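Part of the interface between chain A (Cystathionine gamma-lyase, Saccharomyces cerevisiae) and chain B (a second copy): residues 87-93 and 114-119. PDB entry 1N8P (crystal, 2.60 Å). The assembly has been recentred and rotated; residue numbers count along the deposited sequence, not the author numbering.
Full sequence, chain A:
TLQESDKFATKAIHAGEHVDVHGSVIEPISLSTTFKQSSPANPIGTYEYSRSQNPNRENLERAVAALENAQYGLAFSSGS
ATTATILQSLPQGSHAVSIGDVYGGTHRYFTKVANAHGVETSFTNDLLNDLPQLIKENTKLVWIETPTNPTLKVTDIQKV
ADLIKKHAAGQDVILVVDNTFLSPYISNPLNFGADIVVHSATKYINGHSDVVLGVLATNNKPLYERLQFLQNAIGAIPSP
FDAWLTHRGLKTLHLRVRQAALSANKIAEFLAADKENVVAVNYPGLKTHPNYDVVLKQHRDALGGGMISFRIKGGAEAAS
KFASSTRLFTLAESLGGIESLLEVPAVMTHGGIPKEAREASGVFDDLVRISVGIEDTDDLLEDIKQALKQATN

Chain A (87-93) LQSLPQG
Chain B 114-119: ANAHGV

Contact between residues 87-93 of chain A and 114-119 of chain B, two copies of cystathionine gamma-lyase. The patch is small, 213 Å² summed over both sides, and no hydrogen bond crosses it; the segments meet by packing, chiefly of Q88(A) and Q92(A) against N115(B). The register is set by Q92(A) and N115(B), whose CA atoms lie 5.9 Å apart, the nearest CA pair.

Chain A enters as helix at L87(A) (phi/psi -71/-32; chi1 m, chi2 t). L87(A) CB comes no nearer than 8.0 Å to N115(B) OD1, and this buried residue has no contact with the 114-119 stretch. L90(A) N donates to L87(A) O at 3.2 Å, holding the turn through Q88(A) (-83/-7) and S89(A) (-86/-9). Q88(A) carries chi1 p, chi2 t and chi3 -167°, an extended chain leading away; what it offers the 114-119 stretch is mainly its base and backbone. Q88(A) CB is 3.8 Å from N115(B) OD1, and Q88(A) O lies 2.6 Å from the same OD1. As modelled, both oxygens are acceptors, so the short approach is not a hydrogen bond. S89(A), chi1 p, points away, and its OG is hydrogen-bonded elsewhere in the structure.

At L90(A) the backbone opens to an extended conformation (-74/157), continued by P91(A) (-70/138, C-gamma endo) and Q92(A) (-47/130). L90(A) (chi1 m, chi2 t) is buried with its side chain leading away; L90(A) O is 4.4 Å from N115(B) OD1, at the margin of the contact. P91(A), exposed, points away from the 114-119 stretch.

Q92(A) points toward that stretch and has 68 Å² covered. With chi1 t, chi2 p and chi3 -65°, its side chain is long enough for the amide to serve both strands of the contact: OE1 turns back to accept a weak bond from G93(A) N (2.9 Å, 129°), while NE2 lies 3.9 Å from N115(B) O and 4.2 Å from both N115(B) CB and G118(B) CA. Q92(A) CB packs on the small methyl of A116(B), CB to CB 4.0 Å. G93(A) closes the stretch at 68/73, a positive phi that favours glycine.

Chain B has no regular helix or strand. After A114(B) (-88/41), N115(B) (-21/121; chi1 m, chi2 -97°) points toward chain A and has 79 Å² covered, the largest share here; its ND2 is hydrogen-bonded beyond the stretch. A tight turn follows: A116(B) (65/-66) points toward chain A with 18 Å² covered, then H117(B) (-162/24; chi1 -132°, between wells, chi2 -51°) leads away. N115(B) O accepts from H117(B) N at 2.5 Å and G118(B) N at 3.0 Å; G118(B) N also bonds weakly to A114(B) O at 2.6 Å. Glycine suits G118(B) (-55/-70) because an ideal CB would be crowded by A114(B) CA at 3.0 Å; it would point toward chain A, 3.5 Å from Q92(A) NE2. V119(B) (-88/107; chi1 t) is buried and out of reach.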

# COMPACT_ATOMS: atom_id res chain seq x y z
N LEU A 87 -14.97 23.98 14.00
CA LEU A 87 -14.90 25.39 14.26
C LEU A 87 -15.39 26.25 13.09
O LEU A 87 -15.95 27.33 13.30
CB LEU A 87 -13.48 25.78 14.63
CG LEU A 87 -12.99 25.19 15.95
CD1 LEU A 87 -11.51 25.46 16.10
CD2 LEU A 87 -13.73 25.81 17.11
N GLN A 88 -15.20 25.79 11.86
CA GLN A 88 -15.63 26.59 10.72
C GLN A 88 -17.11 26.39 10.43
O GLN A 88 -17.67 27.08 9.59
CB GLN A 88 -14.78 26.27 9.48
CG GLN A 88 -15.06 24.94 8.81
CD GLN A 88 -13.86 24.43 7.98
OE1 GLN A 88 -14.00 23.49 7.18
NE2 GLN A 88 -12.69 25.03 8.19
N SER A 89 -17.73 25.45 11.13
CA SER A 89 -19.15 25.19 10.95
C SER A 89 -19.88 26.17 11.86
O SER A 89 -21.11 26.31 11.81
CB SER A 89 -19.52 23.74 11.32
OG SER A 89 -19.58 23.54 12.73
N LEU A 90 -19.11 26.86 12.71
CA LEU A 90 -19.71 27.83 13.62
C LEU A 90 -20.14 29.10 12.88
O LEU A 90 -19.63 29.41 11.80
CB LEU A 90 -18.73 28.21 14.74
CG LEU A 90 -18.39 27.19 15.82
CD1 LEU A 90 -17.63 27.90 16.91
CD2 LEU A 90 -19.64 26.54 16.37
N PRO A 91 -21.09 29.84 13.46
CA PRO A 91 -21.55 31.07 12.80
C PRO A 91 -20.43 32.11 12.87
O PRO A 91 -19.77 32.24 13.90
CB PRO A 91 -22.77 31.45 13.61
CG PRO A 91 -22.41 30.97 14.99
CD PRO A 91 -21.80 29.62 14.73
N GLN A 92 -20.23 32.83 11.78
CA GLN A 92 -19.18 33.85 11.72
C GLN A 92 -19.20 34.74 12.96
O GLN A 92 -20.24 35.26 13.36
CB GLN A 92 -19.33 34.69 10.45
CG GLN A 92 -18.24 35.75 10.23
CD GLN A 92 -16.84 35.17 10.19
OE1 GLN A 92 -16.34 34.64 11.18
NE2 GLN A 92 -16.19 35.27 9.03
N GLY A 93 -18.03 34.90 13.57
CA GLY A 93 -17.93 35.71 14.78
C GLY A 93 -18.64 35.05 15.95
O GLY A 93 -19.72 35.50 16.36
N ALA B 114 -15.46 31.59 3.38
CA ALA B 114 -16.03 32.93 3.51
C ALA B 114 -17.26 32.76 4.39
O ALA B 114 -18.31 33.33 4.13
CB ALA B 114 -16.46 33.48 2.15
N ASN B 115 -17.09 31.92 5.43
CA ASN B 115 -18.14 31.61 6.40
C ASN B 115 -19.21 32.69 6.42
O ASN B 115 -18.92 33.87 6.68
CB ASN B 115 -17.52 31.45 7.79
CG ASN B 115 -16.54 30.27 7.86
OD1 ASN B 115 -16.91 29.16 8.29
ND2 ASN B 115 -15.30 30.50 7.42
N ALA B 116 -20.45 32.26 6.15
CA ALA B 116 -21.60 33.16 6.08
C ALA B 116 -21.41 34.12 4.91
O ALA B 116 -22.13 34.05 3.92
CB ALA B 116 -21.79 33.93 7.39
N HIS B 117 -20.42 35.00 5.02
CA HIS B 117 -20.16 35.99 3.97
C HIS B 117 -18.74 36.59 4.07
O HIS B 117 -18.51 37.71 3.58
CB HIS B 117 -21.18 37.13 4.09
CG HIS B 117 -21.84 37.50 2.80
ND1 HIS B 117 -21.14 37.77 1.65
CD2 HIS B 117 -23.15 37.70 2.51
CE1 HIS B 117 -21.99 38.12 0.69
NE2 HIS B 117 -23.21 38.09 1.19
N GLY B 118 -17.83 35.84 4.69
CA GLY B 118 -16.44 36.27 4.91
C GLY B 118 -15.58 36.72 3.73
O GLY B 118 -15.23 37.91 3.63
N VAL B 119 -15.20 35.77 2.87
CA VAL B 119 -14.38 36.06 1.70
C VAL B 119 -15.23 36.45 0.50
O VAL B 119 -15.88 35.60 -0.12
CB VAL B 119 -13.49 34.86 1.27
CG1 VAL B 119 -12.96 35.08 -0.14
CG2 VAL B 119 -12.32 34.71 2.24